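Local coordinates for uncharacterized protein (Burkholderia thailandensis, PDB 6AR7) that is of unknown function but carries a domain related to the lysozyme inhibitor LprI, which suggests a possible role in binding or inhibiting lysozyme, at residues Asp154-His159 with Glu205-Ile210. Sequence-based numbering, arbitrary orientation.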
ATOM      1  N   ASP A 154       6.609   7.879 -20.184  1.00 39.82           N
ATOM      2  CA  ASP A 154       5.332   7.186 -20.211  1.00 45.92           C
ATOM      3  C   ASP A 154       4.251   8.169 -19.771  1.00 40.00           C
ATOM      4  O   ASP A 154       4.166   8.515 -18.587  1.00 36.00           O
ATOM      5  CB  ASP A 154       5.404   5.953 -19.307  1.00 41.08           C
ATOM      6  CG  ASP A 154       4.069   5.211 -19.186  1.00 46.87           C
ATOM      7  OD1 ASP A 154       3.114   5.502 -19.934  1.00 48.08           O
ATOM      8  OD2 ASP A 154       3.968   4.336 -18.305  1.00 46.88           O
ATOM      9  N   ALA A 155       3.395   8.577 -20.713  1.00 39.47           N
ATOM     10  CA  ALA A 155       2.313   9.501 -20.379  1.00 38.80           C
ATOM     11  C   ALA A 155       1.444   8.986 -19.226  1.00 40.57           C
ATOM     12  O   ALA A 155       0.963   9.784 -18.409  1.00 38.45           O
ATOM     13  CB  ALA A 155       1.458   9.778 -21.621  1.00 42.23           C
ATOM     14  N   ALA A 156       1.254   7.666 -19.114  1.00 35.88           N
ATOM     15  CA  ALA A 156       0.487   7.133 -17.982  1.00 35.65           C
ATOM     16  C   ALA A 156       1.175   7.425 -16.651  1.00 34.60           C
ATOM     17  O   ALA A 156       0.527   7.841 -15.675  1.00 33.44           O
ATOM     18  CB  ALA A 156       0.266   5.627 -18.152  1.00 34.46           C
ATOM     19  N   CYS A 157       2.494   7.223 -16.601  1.00 35.77           N
ATOM     20  CA  CYS A 157       3.264   7.495 -15.394  1.00 33.10           C
ATOM     21  C   CYS A 157       3.283   8.987 -15.094  1.00 30.12           C
ATOM     22  O   CYS A 157       3.086   9.402 -13.943  1.00 35.09           O
ATOM     23  CB  CYS A 157       4.689   6.952 -15.574  1.00 37.59           C
ATOM     24  SG  CYS A 157       5.685   6.892 -14.066  1.00 45.32           S
ATOM     25  N   GLU A 158       3.486   9.807 -16.128  1.00 31.93           N
ATOM     26  CA  GLU A 158       3.529  11.253 -15.954  1.00 36.75           C
ATOM     27  C   GLU A 158       2.197  11.798 -15.447  1.00 34.25           C
ATOM     28  O   GLU A 158       2.170  12.675 -14.578  1.00 31.58           O
ATOM     29  CB  GLU A 158       3.912  11.915 -17.285  1.00 46.62           C
ATOM     30  CG  GLU A 158       3.883  13.427 -17.274  1.00 64.53           C
ATOM     31  CD  GLU A 158       5.087  14.047 -16.579  1.00 83.91           C
ATOM     32  OE1 GLU A 158       5.902  13.310 -15.968  1.00 77.67           O
ATOM     33  OE2 GLU A 158       5.225  15.289 -16.661  1.00 97.85           O
ATOM     34  N   HIS A 159       1.079  11.302 -15.982  1.00 35.70           N
ATOM     35  CA  HIS A 159      -0.221  11.779 -15.515  1.00 34.27           C
ATOM     36  C   HIS A 159      -0.471  11.382 -14.061  1.00 31.56           C
ATOM     37  O   HIS A 159      -0.987  12.185 -13.277  1.00 37.26           O
ATOM     38  CB  HIS A 159      -1.326  11.237 -16.412  1.00 39.14           C
ATOM     39  CG  HIS A 159      -2.705  11.577 -15.943  1.00 44.31           C
ATOM     40  ND1 HIS A 159      -3.261  12.827 -16.109  1.00 45.84           N
ATOM     41  CD2 HIS A 159      -3.633  10.836 -15.291  1.00 44.05           C
ATOM     42  CE1 HIS A 159      -4.478  12.837 -15.598  1.00 40.76           C
ATOM     43  NE2 HIS A 159      -4.726  11.643 -15.090  1.00 46.77           N
ATOM     44  N   GLU A 205       2.268  -1.861 -13.634  1.00 34.49           N
ATOM     45  CA  GLU A 205       2.245  -1.916 -12.171  1.00 36.54           C
ATOM     46  C   GLU A 205       2.932  -0.707 -11.556  1.00 34.70           C
ATOM     47  O   GLU A 205       2.542  -0.250 -10.474  1.00 30.91           O
ATOM     48  CB  GLU A 205       2.897  -3.210 -11.674  1.00 38.67           C
ATOM     49  CG  GLU A 205       2.275  -4.452 -12.292  1.00 54.33           C
ATOM     50  CD  GLU A 205       2.396  -5.681 -11.419  1.00 69.71           C
ATOM     51  OE1 GLU A 205       2.252  -5.550 -10.189  1.00 78.41           O
ATOM     52  OE2 GLU A 205       2.627  -6.780 -11.957  1.00 74.11           O
ATOM     53  N   ARG A 206       3.980  -0.200 -12.209  1.00 31.25           N
ATOM     54  CA  ARG A 206       4.594   1.042 -11.756  1.00 31.40           C
ATOM     55  C   ARG A 206       3.561   2.172 -11.730  1.00 26.72           C
ATOM     56  O   ARG A 206       3.422   2.879 -10.728  1.00 27.69           O
ATOM     57  CB  ARG A 206       5.781   1.371 -12.662  1.00 36.44           C
ATOM     58  CG  ARG A 206       6.444   2.714 -12.416  1.00 31.08           C
ATOM     59  CD  ARG A 206       7.388   3.028 -13.582  1.00 30.88           C
ATOM     60  NE  ARG A 206       8.355   4.065 -13.220  1.00 37.22           N
ATOM     61  CZ  ARG A 206       9.308   4.519 -14.026  1.00 37.96           C
ATOM     62  NH1 ARG A 206       9.419   4.032 -15.258  1.00 39.51           N
ATOM     63  NH2 ARG A 206      10.143   5.466 -13.605  1.00 40.29           N
ATOM     64  N   VAL A 207       2.785   2.306 -12.805  1.00 29.64           N
ATOM     65  CA  VAL A 207       1.727   3.312 -12.854  1.00 26.91           C
ATOM     66  C   VAL A 207       0.698   3.079 -11.752  1.00 32.39           C
ATOM     67  O   VAL A 207       0.247   4.028 -11.097  1.00 35.74           O
ATOM     68  CB  VAL A 207       1.074   3.318 -14.249  1.00 31.07           C
ATOM     69  CG1 VAL A 207      -0.138   4.270 -14.292  1.00 28.27           C
ATOM     70  CG2 VAL A 207       2.125   3.721 -15.321  1.00 36.92           C
ATOM     71  N   ASP A 208       0.308   1.824 -11.528  1.00 35.83           N
ATOM     72  CA  ASP A 208      -0.726   1.542 -10.531  1.00 28.15           C
ATOM     73  C   ASP A 208      -0.244   1.802  -9.106  1.00 28.82           C
ATOM     74  O   ASP A 208      -1.048   2.191  -8.252  1.00 31.36           O
ATOM     75  CB  ASP A 208      -1.222   0.105 -10.685  1.00 39.39           C
ATOM     76  CG  ASP A 208      -2.029  -0.089 -11.962  1.00 47.92           C
ATOM     77  OD1 ASP A 208      -2.564   0.927 -12.471  1.00 40.57           O
ATOM     78  OD2 ASP A 208      -2.130  -1.241 -12.449  1.00 51.21           O
ATOM     79  N   LEU A 209       1.050   1.602  -8.830  1.00 26.02           N
ATOM     80  CA  LEU A 209       1.601   2.009  -7.542  1.00 26.50           C
ATOM     81  C   LEU A 209       1.374   3.493  -7.301  1.00 28.32           C
ATOM     82  O   LEU A 209       0.966   3.898  -6.204  1.00 25.36           O
ATOM     83  CB  LEU A 209       3.098   1.708  -7.465  1.00 31.68           C
ATOM     84  CG  LEU A 209       3.589   0.309  -7.102  1.00 42.08           C
ATOM     85  CD1 LEU A 209       5.115   0.234  -7.278  1.00 37.64           C
ATOM     86  CD2 LEU A 209       3.148  -0.122  -5.689  1.00 40.50           C
ATOM     87  N   ILE A 210       1.664   4.323  -8.310  1.00 25.34           N
ATOM     88  CA  ILE A 210       1.434   5.767  -8.172  1.00 23.38           C
ATOM     89  C   ILE A 210      -0.057   6.062  -8.055  1.00 25.34           C
ATOM     90  O   ILE A 210      -0.480   6.872  -7.219  1.00 29.83           O
ATOM     91  CB  ILE A 210       2.051   6.541  -9.353  1.00 31.97           C
ATOM     92  CG1 ILE A 210       3.543   6.230  -9.505  1.00 30.76           C
ATOM     93  CG2 ILE A 210       1.832   8.039  -9.161  1.00 32.50           C
ATOM     94  CD1 ILE A 210       4.156   6.717 -10.825  1.00 31.01           C
TER
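C157 and V207 are the closest-paired residues of the two segments, their CA atoms 5.1 Å apart where helix 155-174 begins beside helix 203-223. Methyl CG2 of V207 reaches the first turn of the neighbouring helix and lies 3.7 Å from the backbone N of C157. It also meets CB of A156 at 3.9 Å and OD2 of D154 at 3.6 Å. The valine's other branch, CG1, swung anti to its own backbone N (chi1 174°), runs alongside the peptide oxygen and methyl of A156. With SG anti to the backbone N, C157 sets its sulfur against I210, whose terminal CD1 touches it at 3.6 Å. The same sulfur lies over one face of the R206 guanidinium, displaced toward its rim and 4.0 Å from NE. The arginine gets there because its chain is extended from CG to NE, running past the cysteine.

Further out, several of these side chains have partners beyond the two segments. C157 is disulfide-bonded to C151, which ties the helix start to the preceding loop. R206 NH1 forms a salt bridge with E203 and a hydrogen bond to the carbonyl oxygen of R149, so the guanidinium bridges the start of its own helix and that loop. I210 also packs on A160 and M164, further along helix 155-174. D154 is the N-cap residue of that helix: its OD1 accepts from A156 N at 3.0 Å, the donor sitting well above the carboxylate plane, while OD2 lies close to the like-charged E203.

The two short helical segments run almost parallel, at 12° with axes 9.1 Å apart, within the family region related to LprI. Their contact is chiefly apolar. Cohesion between them therefore probably rests on van der Waals contact, while the C151–C157 disulfide, which does not cross to 205-210, fixes the sulfur's place.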